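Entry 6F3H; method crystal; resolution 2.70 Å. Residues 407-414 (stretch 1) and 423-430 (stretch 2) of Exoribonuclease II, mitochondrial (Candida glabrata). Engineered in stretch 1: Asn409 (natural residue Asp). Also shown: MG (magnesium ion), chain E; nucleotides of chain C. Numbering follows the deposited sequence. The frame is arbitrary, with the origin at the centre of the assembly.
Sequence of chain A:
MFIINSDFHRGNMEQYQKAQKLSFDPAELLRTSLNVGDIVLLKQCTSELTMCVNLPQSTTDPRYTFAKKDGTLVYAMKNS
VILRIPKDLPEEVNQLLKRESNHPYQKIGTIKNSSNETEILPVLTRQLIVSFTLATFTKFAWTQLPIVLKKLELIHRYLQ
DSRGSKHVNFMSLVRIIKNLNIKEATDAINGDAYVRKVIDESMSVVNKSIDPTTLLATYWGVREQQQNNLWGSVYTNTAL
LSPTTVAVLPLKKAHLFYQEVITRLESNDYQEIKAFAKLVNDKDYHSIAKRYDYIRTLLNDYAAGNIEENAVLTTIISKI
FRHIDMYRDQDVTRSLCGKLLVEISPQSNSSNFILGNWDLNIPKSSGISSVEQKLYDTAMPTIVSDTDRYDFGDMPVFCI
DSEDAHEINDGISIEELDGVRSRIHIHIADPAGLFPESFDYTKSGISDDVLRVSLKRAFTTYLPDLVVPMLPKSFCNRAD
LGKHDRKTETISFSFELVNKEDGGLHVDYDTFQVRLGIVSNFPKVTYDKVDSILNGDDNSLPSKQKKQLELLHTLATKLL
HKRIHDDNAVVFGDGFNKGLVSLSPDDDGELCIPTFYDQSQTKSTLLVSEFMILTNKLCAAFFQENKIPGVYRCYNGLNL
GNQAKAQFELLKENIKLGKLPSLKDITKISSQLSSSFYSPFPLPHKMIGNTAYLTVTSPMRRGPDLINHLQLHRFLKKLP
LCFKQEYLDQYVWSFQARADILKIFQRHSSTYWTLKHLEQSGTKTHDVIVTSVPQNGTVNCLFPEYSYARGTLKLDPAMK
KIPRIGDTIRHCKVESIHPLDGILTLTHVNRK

Stretch 1, residues 407-414: EINDGISI
Stretch 2 (423-430) RIHIHIAD

Neighbouring antiparallel strands show how one backbone ladder can sort side chains onto two chemically different faces, and residues 407-414 and 423-430 of this exoribonuclease are a clear example. Strand 410-414 runs against the strand that includes 423-428, their N-to-C directions 162° apart and their axes approaching to 4.7 Å. Phi and psi stay extended along both strands, for example -145/156 at Gly411 and -113/112 at Ile426. The register pairs Asp410 with Ile428, Gly411 with His427, Ile412 with Ile426, Ser413 with His425 and Ile414 with Ile424, with CA atoms 4.6 to 5.0 Å apart.

Hydrogen-bonded and non-hydrogen-bonded pairs alternate. Gly411 N donates to His427 O at 2.9 Å, and His427 N returns a bond to Gly411 O at 3.0 Å; Ser413 N to His425 O and His425 N to Ser413 O are both 2.8 Å. Beyond Asp410, where phi/psi of Asn409 turns to -101/-15, Ala429 N still reaches Asn409 O at 2.9 Å. At the intervening pairs CA-H groups face carbonyls, as in Ile428 CA to Asn409 O at 3.1 Å and Ile414 CA to Arg423 O at 3.3 Å.

One face, bearing Asp410, Ile412, Ile414, Ile424, Ile426 and Ile428, is largely aliphatic. Ile414 (t, t) sets CG1 3.5 Å from CD1 of Ile424 (m, m), and Ile412 (m, t) brings CG2 to 4.0 Å from CD1 of Ile426 (m, m). Ile428 (m, chi2 -36°) places CD1 3.9 Å from Asp410 CA.

The other face carries Ser413, His425 and His427. Gly411 has no side chain, and the ring of His427 (chi1 -43°, chi2 -71°) leans nearer the partner strand, so that NE2 donates to Ser413 OG at 3.0 Å. This bond is diagonal, since Ser413 (m) is paired across the ladder with His425 (m, chi2 -87°), their CB atoms 3.9 Å apart.

At the start of the first strand, polar groups meet RNA and metal. Asp410 (chi1 59°, p; chi2 -28°) binds magnesium through OD1 at 2.3 Å, and two waters join the ion's coordination, each oxygen 2.0 Å from MG. The engineered Asn409 (m, chi2 -78°) donates from its backbone N to OP1 of C6 at 2.9 Å and weakly from ND2 to the same oxygen at 3.3 Å. Glu407 N donates to O3' of C6 at 2.6 Å, and that O3' donates to Glu407 O at 3.0 Å, anchoring the nucleotide beside the sheet.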

# COMPACT_ATOMS: atom_id res chain seq x y z
N GLU A 407 -2.67 -5.63 -17.99
CA GLU A 407 -3.53 -6.76 -17.71
C GLU A 407 -4.96 -6.31 -17.91
O GLU A 407 -5.40 -5.30 -17.36
CB GLU A 407 -3.36 -7.26 -16.27
CG GLU A 407 -1.99 -7.81 -15.93
CD GLU A 407 -1.28 -7.01 -14.85
OE1 GLU A 407 -0.65 -7.64 -13.96
OE2 GLU A 407 -1.37 -5.76 -14.87
N ILE A 408 -5.69 -7.08 -18.71
CA ILE A 408 -7.11 -6.85 -18.94
C ILE A 408 -7.85 -7.88 -18.11
O ILE A 408 -7.88 -9.06 -18.47
CB ILE A 408 -7.46 -6.98 -20.43
CG1 ILE A 408 -6.30 -6.46 -21.28
CG2 ILE A 408 -8.72 -6.21 -20.77
CD1 ILE A 408 -5.94 -4.99 -21.02
N ASN A 409 -8.47 -7.43 -17.00
CA ASN A 409 -9.12 -8.31 -16.04
C ASN A 409 -10.63 -8.37 -16.20
O ASN A 409 -11.26 -9.29 -15.68
CB ASN A 409 -8.86 -7.82 -14.58
CG ASN A 409 -7.45 -8.09 -14.06
OD1 ASN A 409 -7.12 -9.21 -13.66
ND2 ASN A 409 -6.65 -7.04 -13.99
N ASP A 410 -11.21 -7.44 -16.96
CA ASP A 410 -12.64 -7.14 -16.92
C ASP A 410 -13.25 -6.95 -18.31
O ASP A 410 -12.64 -6.34 -19.19
CB ASP A 410 -12.82 -5.84 -16.13
CG ASP A 410 -12.04 -4.66 -16.76
OD1 ASP A 410 -11.01 -4.90 -17.41
OD2 ASP A 410 -12.38 -3.47 -16.53
N GLY A 411 -14.49 -7.41 -18.47
CA GLY A 411 -15.30 -7.05 -19.62
C GLY A 411 -16.76 -6.96 -19.20
O GLY A 411 -17.18 -7.58 -18.23
N ILE A 412 -17.53 -6.18 -19.95
CA ILE A 412 -18.95 -5.98 -19.69
C ILE A 412 -19.79 -6.40 -20.89
O ILE A 412 -19.45 -6.09 -22.04
CB ILE A 412 -19.26 -4.52 -19.34
CG1 ILE A 412 -18.18 -3.95 -18.44
CG2 ILE A 412 -20.61 -4.40 -18.68
CD1 ILE A 412 -18.40 -2.51 -18.13
N SER A 413 -20.93 -7.02 -20.62
CA SER A 413 -21.88 -7.42 -21.64
C SER A 413 -23.27 -7.14 -21.12
O SER A 413 -23.55 -7.37 -19.94
CB SER A 413 -21.72 -8.89 -22.00
OG SER A 413 -20.43 -9.12 -22.56
N ILE A 414 -24.13 -6.60 -21.99
CA ILE A 414 -25.51 -6.32 -21.63
C ILE A 414 -26.45 -6.95 -22.64
O ILE A 414 -26.15 -7.03 -23.84
CB ILE A 414 -25.79 -4.81 -21.49
CG1 ILE A 414 -27.23 -4.56 -21.09
CG2 ILE A 414 -25.50 -4.10 -22.76
CD1 ILE A 414 -27.50 -3.15 -20.75
N ARG A 423 -30.14 -7.51 -18.70
CA ARG A 423 -29.29 -8.51 -18.07
C ARG A 423 -27.84 -8.17 -18.33
O ARG A 423 -27.45 -7.80 -19.44
CB ARG A 423 -29.56 -9.92 -18.58
CG ARG A 423 -28.54 -10.91 -18.01
CD ARG A 423 -28.76 -12.33 -18.43
NE ARG A 423 -30.16 -12.72 -18.38
CZ ARG A 423 -30.82 -13.27 -19.39
NH1 ARG A 423 -30.20 -13.50 -20.53
NH2 ARG A 423 -32.10 -13.59 -19.26
N ILE A 424 -27.04 -8.29 -17.27
CA ILE A 424 -25.65 -7.86 -17.28
C ILE A 424 -24.72 -9.02 -17.01
O ILE A 424 -24.98 -9.85 -16.13
CB ILE A 424 -25.44 -6.75 -16.26
CG1 ILE A 424 -26.60 -5.78 -16.40
CG2 ILE A 424 -24.11 -6.15 -16.50
CD1 ILE A 424 -26.59 -5.03 -17.72
N HIS A 425 -23.62 -9.04 -17.74
CA HIS A 425 -22.60 -10.06 -17.60
C HIS A 425 -21.26 -9.39 -17.43
O HIS A 425 -20.85 -8.59 -18.27
CB HIS A 425 -22.57 -10.96 -18.81
CG HIS A 425 -23.85 -11.69 -19.03
ND1 HIS A 425 -24.13 -12.90 -18.43
CD2 HIS A 425 -24.93 -11.38 -19.78
CE1 HIS A 425 -25.33 -13.30 -18.82
NE2 HIS A 425 -25.83 -12.40 -19.64
N ILE A 426 -20.58 -9.75 -16.35
CA ILE A 426 -19.26 -9.23 -16.04
C ILE A 426 -18.32 -10.39 -16.15
O ILE A 426 -18.37 -11.33 -15.35
CB ILE A 426 -19.21 -8.62 -14.65
CG1 ILE A 426 -20.49 -7.83 -14.45
CG2 ILE A 426 -18.00 -7.74 -14.52
CD1 ILE A 426 -20.57 -6.66 -15.39
N HIS A 427 -17.46 -10.32 -17.14
CA HIS A 427 -16.55 -11.42 -17.43
C HIS A 427 -15.19 -11.02 -16.91
O HIS A 427 -14.60 -10.05 -17.38
CB HIS A 427 -16.50 -11.73 -18.91
CG HIS A 427 -17.84 -11.72 -19.54
ND1 HIS A 427 -18.77 -12.70 -19.29
CD2 HIS A 427 -18.40 -10.87 -20.42
CE1 HIS A 427 -19.86 -12.43 -19.97
NE2 HIS A 427 -19.66 -11.33 -20.67
N ILE A 428 -14.72 -11.78 -15.96
CA ILE A 428 -13.45 -11.52 -15.32
C ILE A 428 -12.49 -12.56 -15.85
O ILE A 428 -12.86 -13.73 -15.98
CB ILE A 428 -13.62 -11.62 -13.79
CG1 ILE A 428 -14.50 -10.49 -13.29
CG2 ILE A 428 -12.28 -11.49 -13.14
CD1 ILE A 428 -14.29 -9.20 -14.03
N ALA A 429 -11.28 -12.14 -16.19
CA ALA A 429 -10.30 -13.12 -16.61
C ALA A 429 -10.18 -14.20 -15.55
O ALA A 429 -10.46 -13.96 -14.37
CB ALA A 429 -8.95 -12.45 -16.86
N ASP A 430 -9.77 -15.40 -15.92
CA ASP A 430 -9.73 -16.51 -14.97
C ASP A 430 -8.31 -17.01 -14.83
O ASP A 430 -7.96 -18.09 -15.32
CB ASP A 430 -10.67 -17.64 -15.36
CG ASP A 430 -10.55 -18.81 -14.43
OD1 ASP A 430 -10.53 -18.56 -13.21
OD2 ASP A 430 -10.45 -19.95 -14.92
MG MG E . -10.05 -2.95 -18.06
P C C 6 -7.94 -3.74 -14.89
OP1 C C 6 -8.07 -4.77 -15.93
OP2 C C 6 -8.13 -4.06 -13.47
O5' C C 6 -6.51 -3.12 -15.15
C5' C C 6 -6.22 -2.52 -16.40
C4' C C 6 -4.92 -1.75 -16.37
O4' C C 6 -5.03 -0.54 -15.57
C3' C C 6 -3.73 -2.45 -15.76
O3' C C 6 -3.17 -3.45 -16.59
C2' C C 6 -2.79 -1.28 -15.56
O2' C C 6 -2.34 -0.85 -16.82
C1' C C 6 -3.77 -0.22 -15.05
N1 C C 6 -3.81 -0.18 -13.56
C2 C C 6 -2.83 0.59 -12.89
O2 C C 6 -2.00 1.22 -13.55
N3 C C 6 -2.76 0.69 -11.55
C4 C C 6 -3.64 0.03 -10.84
N4 C C 6 -3.54 0.16 -9.51
C5 C C 6 -4.65 -0.77 -11.47
C6 C C 6 -4.71 -0.86 -12.80
P A C 5 -11.35 -2.27 -10.61
OP1 A C 5 -11.88 -3.63 -10.87
OP2 A C 5 -10.44 -2.06 -9.45
O5' A C 5 -10.56 -1.83 -11.91
C5' A C 5 -11.23 -1.85 -13.15
C4' A C 5 -10.49 -1.06 -14.20
O4' A C 5 -10.44 0.34 -13.82
C3' A C 5 -9.04 -1.43 -14.43
O3' A C 5 -8.91 -2.54 -15.29
C2' A C 5 -8.48 -0.16 -15.03
O2' A C 5 -8.88 -0.03 -16.39
C1' A C 5 -9.21 0.89 -14.21
N9 A C 5 -8.47 1.16 -12.99
C8 A C 5 -8.60 0.60 -11.74
N7 A C 5 -7.72 1.04 -10.87
C5 A C 5 -6.97 1.92 -11.63
C6 A C 5 -5.89 2.73 -11.30
N6 A C 5 -5.35 2.78 -10.08
N1 A C 5 -5.39 3.49 -12.31
C2 A C 5 -5.94 3.44 -13.53
N3 A C 5 -6.97 2.72 -13.97
C4 A C 5 -7.42 1.99 -12.94
O HOH W 1 -11.86 -2.37 -17.59
O HOH W 2 -10.82 -4.69 -18.60